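Local coordinates for protein formate oxidase (Aspergillus oryzae, PDB 5ZU3) that probably oxidises formate with oxygen as acceptor, as a GMC-family flavoenzyme that carries its FAD in the 8-formyl form, at residues D306-P311 with V421-P426; P426-G431 with F450-L455. The protein carries 1 engineered substitution. All blocks are in the same frame, centred on the assembly; numbering follows the deposited sequence.

Contact 1 (D306-P311 with V421-P426); sequences DHPGVP and VDLVRP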
loop_
_atom_site.group_PDB
_atom_site.type_symbol
_atom_site.label_atom_id
_atom_site.label_comp_id
_atom_site.label_asym_id
_atom_site.label_seq_id
_atom_site.Cartn_x
_atom_site.Cartn_y
_atom_site.Cartn_z
ATOM N N ASP A 306 -6.280 -7.658 -2.067
ATOM C CA ASP A 306 -5.398 -6.732 -2.751
ATOM C C ASP A 306 -6.114 -6.220 -3.996
ATOM O O ASP A 306 -7.146 -6.757 -4.419
ATOM C CB ASP A 306 -4.060 -7.426 -3.069
ATOM C CG ASP A 306 -2.953 -6.459 -3.517
ATOM O OD1 ASP A 306 -3.220 -5.255 -3.702
ATOM O OD2 ASP A 306 -1.797 -6.927 -3.686
ATOM N N HIS A 307 -5.579 -5.171 -4.564
ATOM C CA HIS A 307 -6.095 -4.613 -5.815
ATOM C C HIS A 307 -5.344 -5.213 -6.993
ATOM O O HIS A 307 -4.112 -5.104 -7.046
ATOM C CB HIS A 307 -5.900 -3.096 -5.858
ATOM C CG HIS A 307 -6.778 -2.329 -4.914
ATOM N ND1 HIS A 307 -6.328 -1.230 -4.212
ATOM C CD2 HIS A 307 -8.076 -2.488 -4.569
ATOM C CE1 HIS A 307 -7.308 -0.747 -3.473
ATOM N NE2 HIS A 307 -8.385 -1.482 -3.684
ATOM N N PRO A 308 -6.023 -5.763 -7.999
ATOM C CA PRO A 308 -5.316 -6.141 -9.223
ATOM C C PRO A 308 -5.119 -4.902 -10.073
ATOM O O PRO A 308 -5.888 -3.943 -10.000
ATOM C CB PRO A 308 -6.276 -7.127 -9.891
ATOM C CG PRO A 308 -7.624 -6.558 -9.520
ATOM C CD PRO A 308 -7.478 -5.978 -8.131
ATOM N N GLY A 309 -4.035 -4.904 -10.836
ATOM C CA GLY A 309 -3.824 -3.846 -11.798
ATOM C C GLY A 309 -3.377 -4.414 -13.125
ATOM O O GLY A 309 -2.599 -5.364 -13.145
ATOM N N VAL A 310 -3.902 -3.900 -14.231
ATOM C CA VAL A 310 -3.330 -4.192 -15.542
ATOM C C VAL A 310 -2.709 -2.900 -16.062
ATOM O O VAL A 310 -3.424 -2.009 -16.541
ATOM C CB VAL A 310 -4.369 -4.765 -16.519
ATOM C CG1 VAL A 310 -3.784 -4.871 -17.941
ATOM C CG2 VAL A 310 -4.831 -6.134 -16.040
ATOM N N PRO A 311 -1.399 -2.732 -15.944
ATOM C CA PRO A 311 -0.752 -1.568 -16.546
ATOM C C PRO A 311 -0.592 -1.753 -18.048
ATOM O O PRO A 311 -0.556 -2.871 -18.566
ATOM C CB PRO A 311 0.619 -1.520 -15.855
ATOM C CG PRO A 311 0.583 -2.614 -14.793
ATOM C CD PRO A 311 -0.440 -3.589 -15.236
ATOM N N VAL A 421 -3.962 0.687 -14.627
ATOM C CA VAL A 421 -5.401 0.532 -14.441
ATOM C C VAL A 421 -5.618 -0.364 -13.222
ATOM O O VAL A 421 -5.425 -1.583 -13.267
ATOM C CB VAL A 421 -6.091 -0.011 -15.693
ATOM C CG1 VAL A 421 -7.576 -0.140 -15.438
ATOM C CG2 VAL A 421 -5.835 0.919 -16.859
ATOM N N ASP A 422 -6.003 0.259 -12.125
ATOM C CA ASP A 422 -6.067 -0.342 -10.802
ATOM C C ASP A 422 -7.551 -0.509 -10.451
ATOM O O ASP A 422 -8.272 0.490 -10.299
ATOM C CB ASP A 422 -5.347 0.585 -9.826
ATOM C CG ASP A 422 -5.341 0.084 -8.414
ATOM O OD1 ASP A 422 -6.132 -0.815 -8.071
ATOM O OD2 ASP A 422 -4.570 0.654 -7.614
ATOM N N LEU A 423 -8.035 -1.751 -10.419
ATOM C CA LEU A 423 -9.413 -2.027 -9.997
ATOM C C LEU A 423 -9.487 -1.928 -8.470
ATOM O O LEU A 423 -8.951 -2.782 -7.750
ATOM C CB LEU A 423 -9.862 -3.395 -10.503
ATOM C CG LEU A 423 -11.157 -3.990 -9.952
ATOM C CD1 LEU A 423 -12.416 -3.155 -10.329
ATOM C CD2 LEU A 423 -11.308 -5.455 -10.399
ATOM N N VAL A 424 -10.109 -0.863 -7.960
ATOM C CA VAL A 424 -10.041 -0.603 -6.530
ATOM C C VAL A 424 -11.199 -1.222 -5.781
ATOM O O VAL A 424 -11.136 -1.337 -4.548
ATOM C CB VAL A 424 -9.967 0.914 -6.240
ATOM C CG1 VAL A 424 -8.622 1.477 -6.700
ATOM C CG2 VAL A 424 -11.100 1.657 -6.920
ATOM N N ARG A 425 -12.236 -1.676 -6.479
ATOM C CA ARG A 425 -13.379 -2.319 -5.834
ATOM C C ARG A 425 -13.656 -3.682 -6.464
ATOM O O ARG A 425 -14.738 -3.922 -7.005
ATOM C CB ARG A 425 -14.606 -1.409 -5.922
ATOM C CG ARG A 425 -14.581 -0.259 -4.922
ATOM C CD ARG A 425 -15.330 -0.617 -3.628
ATOM N NE ARG A 425 -14.671 -1.730 -2.928
ATOM C CZ ARG A 425 -13.668 -1.559 -2.067
ATOM N NH1 ARG A 425 -13.214 -0.332 -1.808
ATOM N NH2 ARG A 425 -13.113 -2.601 -1.456
ATOM N N PRO A 426 -12.712 -4.622 -6.367
ATOM C CA PRO A 426 -12.948 -5.955 -6.924
ATOM C C PRO A 426 -13.927 -6.735 -6.063
ATOM O O PRO A 426 -14.151 -6.436 -4.892
ATOM C CB PRO A 426 -11.561 -6.603 -6.908
ATOM C CG PRO A 426 -10.836 -5.901 -5.792
ATOM C CD PRO A 426 -11.504 -4.588 -5.519
#
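His307 reaches Val424 because its CG stands anti to its own carbonyl carbon, beside the backbone N (chi1 -70°), which carries the imidazole across to the end of the partner strand. With CG anti to its backbone N, Asp422 brings OD1 to 3.2 Å from His307 CB. The carboxylate and ring planes are turned 65° apart. Val424 lies over one face of the imidazole in a CH-pi contact, CB 4.2 Å from the ring centroid, while Pro426 CD sits at the ring edge. The bond from His307 NE2 to Val424 O is short, 2.9 Å, but bent to 120° at the hydrogen and therefore weak; the stronger polar partner of this side chain is His510, bonded through ND1, with the two rings near perpendicular.

Beyond the histidine the segments become a short antiparallel ladder, strand 308-311 beside strand 421-423. Leu423 N donates to Pro308 O at 3.1 Å. Val310 and Val421 form a hydrogen-bonded pair: Val310 N gives a 2.9 Å bond to Val421 O, and the return bond, Val421 N to Val310 O, is weak. Gly309 and Asp422 make the adjoining non-hydrogen-bonded pair, where Gly309 CA approaches Val421 O to 3.1 Å in a CA-H...O contact. Pro308 CG rests against Leu423 CD2, and Pro426 CG touches Pro308 CD.

The contact thus joins two strands of the large mixed sheet, whose buried ladder leads into a histidine bonded to His510, with Val424 over one face and Pro426 at the edge. Asp422 OD1 is buried with no polar partner in the model, so it meets His307 by packing and not by a bond.

Contact 2 (P426-G431 with F450-L455); sequences PISDPG and FFANDL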
loop_
_atom_site.group_PDB
_atom_site.type_symbol
_atom_site.label_atom_id
_atom_site.label_comp_id
_atom_site.label_asym_id
_atom_site.label_seq_id
_atom_site.Cartn_x
_atom_site.Cartn_y
_atom_site.Cartn_z
ATOM N N PRO A 426 -12.712 -4.622 -6.367
ATOM C CA PRO A 426 -12.948 -5.955 -6.924
ATOM C C PRO A 426 -13.927 -6.735 -6.063
ATOM O O PRO A 426 -14.151 -6.436 -4.892
ATOM C CB PRO A 426 -11.561 -6.603 -6.908
ATOM C CG PRO A 426 -10.836 -5.901 -5.792
ATOM C CD PRO A 426 -11.504 -4.588 -5.519
ATOM N N ILE A 427 -14.501 -7.773 -6.649
ATOM C CA ILE A 427 -15.402 -8.622 -5.889
ATOM C C ILE A 427 -14.884 -10.048 -5.769
ATOM O O ILE A 427 -15.597 -10.922 -5.262
ATOM C CB ILE A 427 -16.819 -8.605 -6.490
ATOM C CG1 ILE A 427 -16.764 -9.039 -7.955
ATOM C CG2 ILE A 427 -17.411 -7.204 -6.340
ATOM C CD1 ILE A 427 -18.089 -9.510 -8.511
ATOM N N SER A 428 -13.675 -10.316 -6.244
ATOM C CA SER A 428 -13.117 -11.644 -6.042
ATOM C C SER A 428 -12.940 -11.938 -4.552
ATOM O O SER A 428 -12.582 -11.058 -3.751
ATOM C CB SER A 428 -11.781 -11.781 -6.774
ATOM O OG SER A 428 -12.016 -12.065 -8.138
ATOM N N ASP A 429 -13.189 -13.193 -4.191
ATOM C CA ASP A 429 -12.923 -13.711 -2.857
ATOM C C ASP A 429 -11.470 -13.422 -2.501
ATOM O O ASP A 429 -10.628 -13.238 -3.392
ATOM C CB ASP A 429 -13.207 -15.219 -2.808
ATOM C CG ASP A 429 -14.714 -15.544 -2.659
ATOM O OD1 ASP A 429 -15.503 -14.642 -2.330
ATOM O OD2 ASP A 429 -15.116 -16.693 -2.923
ATOM N N PRO A 430 -11.145 -13.321 -1.222
ATOM C CA PRO A 430 -9.758 -13.053 -0.842
ATOM C C PRO A 430 -8.871 -14.275 -1.043
ATOM O O PRO A 430 -9.330 -15.412 -1.166
ATOM C CB PRO A 430 -9.865 -12.678 0.638
ATOM C CG PRO A 430 -11.124 -13.366 1.104
ATOM C CD PRO A 430 -12.066 -13.274 -0.074
ATOM N N GLY A 431 -7.571 -14.022 -1.043
ATOM C CA GLY A 431 -6.570 -15.068 -1.019
ATOM C C GLY A 431 -6.188 -15.452 0.395
ATOM O O GLY A 431 -6.980 -15.336 1.331
ATOM N N PHE A 450 -6.265 -13.058 -7.452
ATOM C CA PHE A 450 -6.828 -12.039 -8.321
ATOM C C PHE A 450 -7.731 -12.705 -9.346
ATOM O O PHE A 450 -7.383 -13.741 -9.925
ATOM C CB PHE A 450 -5.723 -11.277 -9.058
ATOM C CG PHE A 450 -4.972 -10.276 -8.216
ATOM C CD1 PHE A 450 -5.608 -9.575 -7.184
ATOM C CD2 PHE A 450 -3.648 -9.987 -8.502
ATOM C CE1 PHE A 450 -4.925 -8.634 -6.451
ATOM C CE2 PHE A 450 -2.939 -9.048 -7.756
ATOM C CZ PHE A 450 -3.570 -8.375 -6.737
ATOM N N PHE A 451 -8.877 -12.090 -9.594
ATOM C CA PHE A 451 -9.744 -12.481 -10.692
ATOM C C PHE A 451 -10.362 -13.868 -10.495
ATOM O O PHE A 451 -10.733 -14.526 -11.476
ATOM C CB PHE A 451 -8.985 -12.393 -12.018
ATOM C CG PHE A 451 -8.551 -10.998 -12.350
ATOM C CD1 PHE A 451 -9.494 -10.017 -12.620
ATOM C CD2 PHE A 451 -7.205 -10.644 -12.379
ATOM C CE1 PHE A 451 -9.105 -8.722 -12.937
ATOM C CE2 PHE A 451 -6.812 -9.341 -12.686
ATOM C CZ PHE A 451 -7.751 -8.388 -12.958
ATOM N N ALA A 452 -10.501 -14.316 -9.235
ATOM C CA ALA A 452 -11.307 -15.509 -8.968
ATOM C C ALA A 452 -12.703 -15.377 -9.572
ATOM O O ALA A 452 -13.234 -16.340 -10.133
ATOM C CB ALA A 452 -11.429 -15.763 -7.456
ATOM N N ASN A 453 -13.308 -14.191 -9.481
ATOM C CA ASN A 453 -14.624 -13.943 -10.058
ATOM C C ASN A 453 -14.467 -13.379 -11.466
ATOM O O ASN A 453 -13.753 -12.401 -11.665
ATOM C CB ASN A 453 -15.438 -12.973 -9.193
ATOM C CG ASN A 453 -16.939 -13.033 -9.481
ATOM O OD1 ASN A 453 -17.380 -13.010 -10.646
ATOM N ND2 ASN A 453 -17.738 -13.060 -8.413
ATOM N N ASP A 454 -15.112 -14.023 -12.439
ATOM C CA ASP A 454 -15.080 -13.550 -13.820
ATOM C C ASP A 454 -15.499 -12.083 -13.956
ATOM O O ASP A 454 -15.035 -11.381 -14.864
ATOM C CB ASP A 454 -15.998 -14.432 -14.648
ATOM C CG ASP A 454 -15.347 -15.738 -15.060
ATOM O OD1 ASP A 454 -14.215 -16.034 -14.611
ATOM O OD2 ASP A 454 -15.997 -16.477 -15.828
ATOM N N LEU A 455 -16.373 -11.594 -13.071
ATOM C CA LEU A 455 -16.828 -10.210 -13.196
ATOM C C LEU A 455 -15.689 -9.211 -13.035
ATOM O O LEU A 455 -15.710 -8.148 -13.667
ATOM C CB LEU A 455 -17.923 -9.916 -12.184
ATOM C CG LEU A 455 -19.052 -9.066 -12.755
ATOM C CD1 LEU A 455 -19.926 -9.880 -13.750
ATOM C CD2 LEU A 455 -19.886 -8.427 -11.617
HETATM O O HOH W 1 -16.633 -13.207 -5.711
#
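Ser428 and Asn453 bring two irregular backbones to a CA-CA distance of 4.9 Å, at the N-cap of helix 454-473. Segment 426-431 is a loop linking strand 415-423 to strand 431-434. Segment 450-455 turns through Phe451, whose backbone has positive phi (67°), and enters the helix after Asn453.

Asn453 is the N-cap residue: its OD1 accepts from Leu455 N at 3.0 Å, with the donor tilted 25° from the carbonyl plane. Its own backbone N is gripped by the serine, since Asn453 N donates to Ser428 OG at 2.8 Å in an almost perfectly straight bond. Ala452 N is nearly as close to that hydroxyl but at a poor angle, so proximity there is not bonding. Ser428 OG also bonds Asp456 OD2 in the first turn of the helix, and Asp456 OD1 takes Ile427 N. One aspartate therefore ties down two successive residues of the loop, and the hydroxyl oxygen bridges the cap residue and the helix.

Ile427 supplies the apolar part. Its CG1 lies between the backbone N and the carbonyl carbon (chi1 57°), and the chain then extends to carry CD1 across to the helix start. There CD1 packs on Leu455 CB at 3.7 Å and, from another direction, against the amide of Asn453, 3.6 Å from ND2. Ala452 CB completes the packing beside the serine, 3.8 Å from Ser428 OG. Arg74 forms a salt bridge with Asp454 and a hydrogen bond to Phe451 O, at the approach to the helix.

The cap amide is used at both ends, OD1 on the helix and ND2 on solvent. A water is modelled beside Ile427 O, rather too close for that link to be certain, and Asn453 ND2 donates to this water's oxygen at 2.9 Å.

Contact 1 is core and contact 2 lies nearer the surface, partly buried and farther from the flavin. They follow one another along the chain and share Pro426, where the strand of contact 1 has passed into the loop of contact 2. The first is held chiefly by a backbone ladder with a histidine at its end; the second has no ladder and relies on a serine hydroxyl, a capping asparagine and a water. Aromatic packing joins them: Phe450 CZ lies 3.3 Å from His307 O, and Phe451 CE2 lies 3.6 Å from Pro308 CB. Helix 454-473, capped in contact 2, also packs on Val310 and Val421 of contact 1.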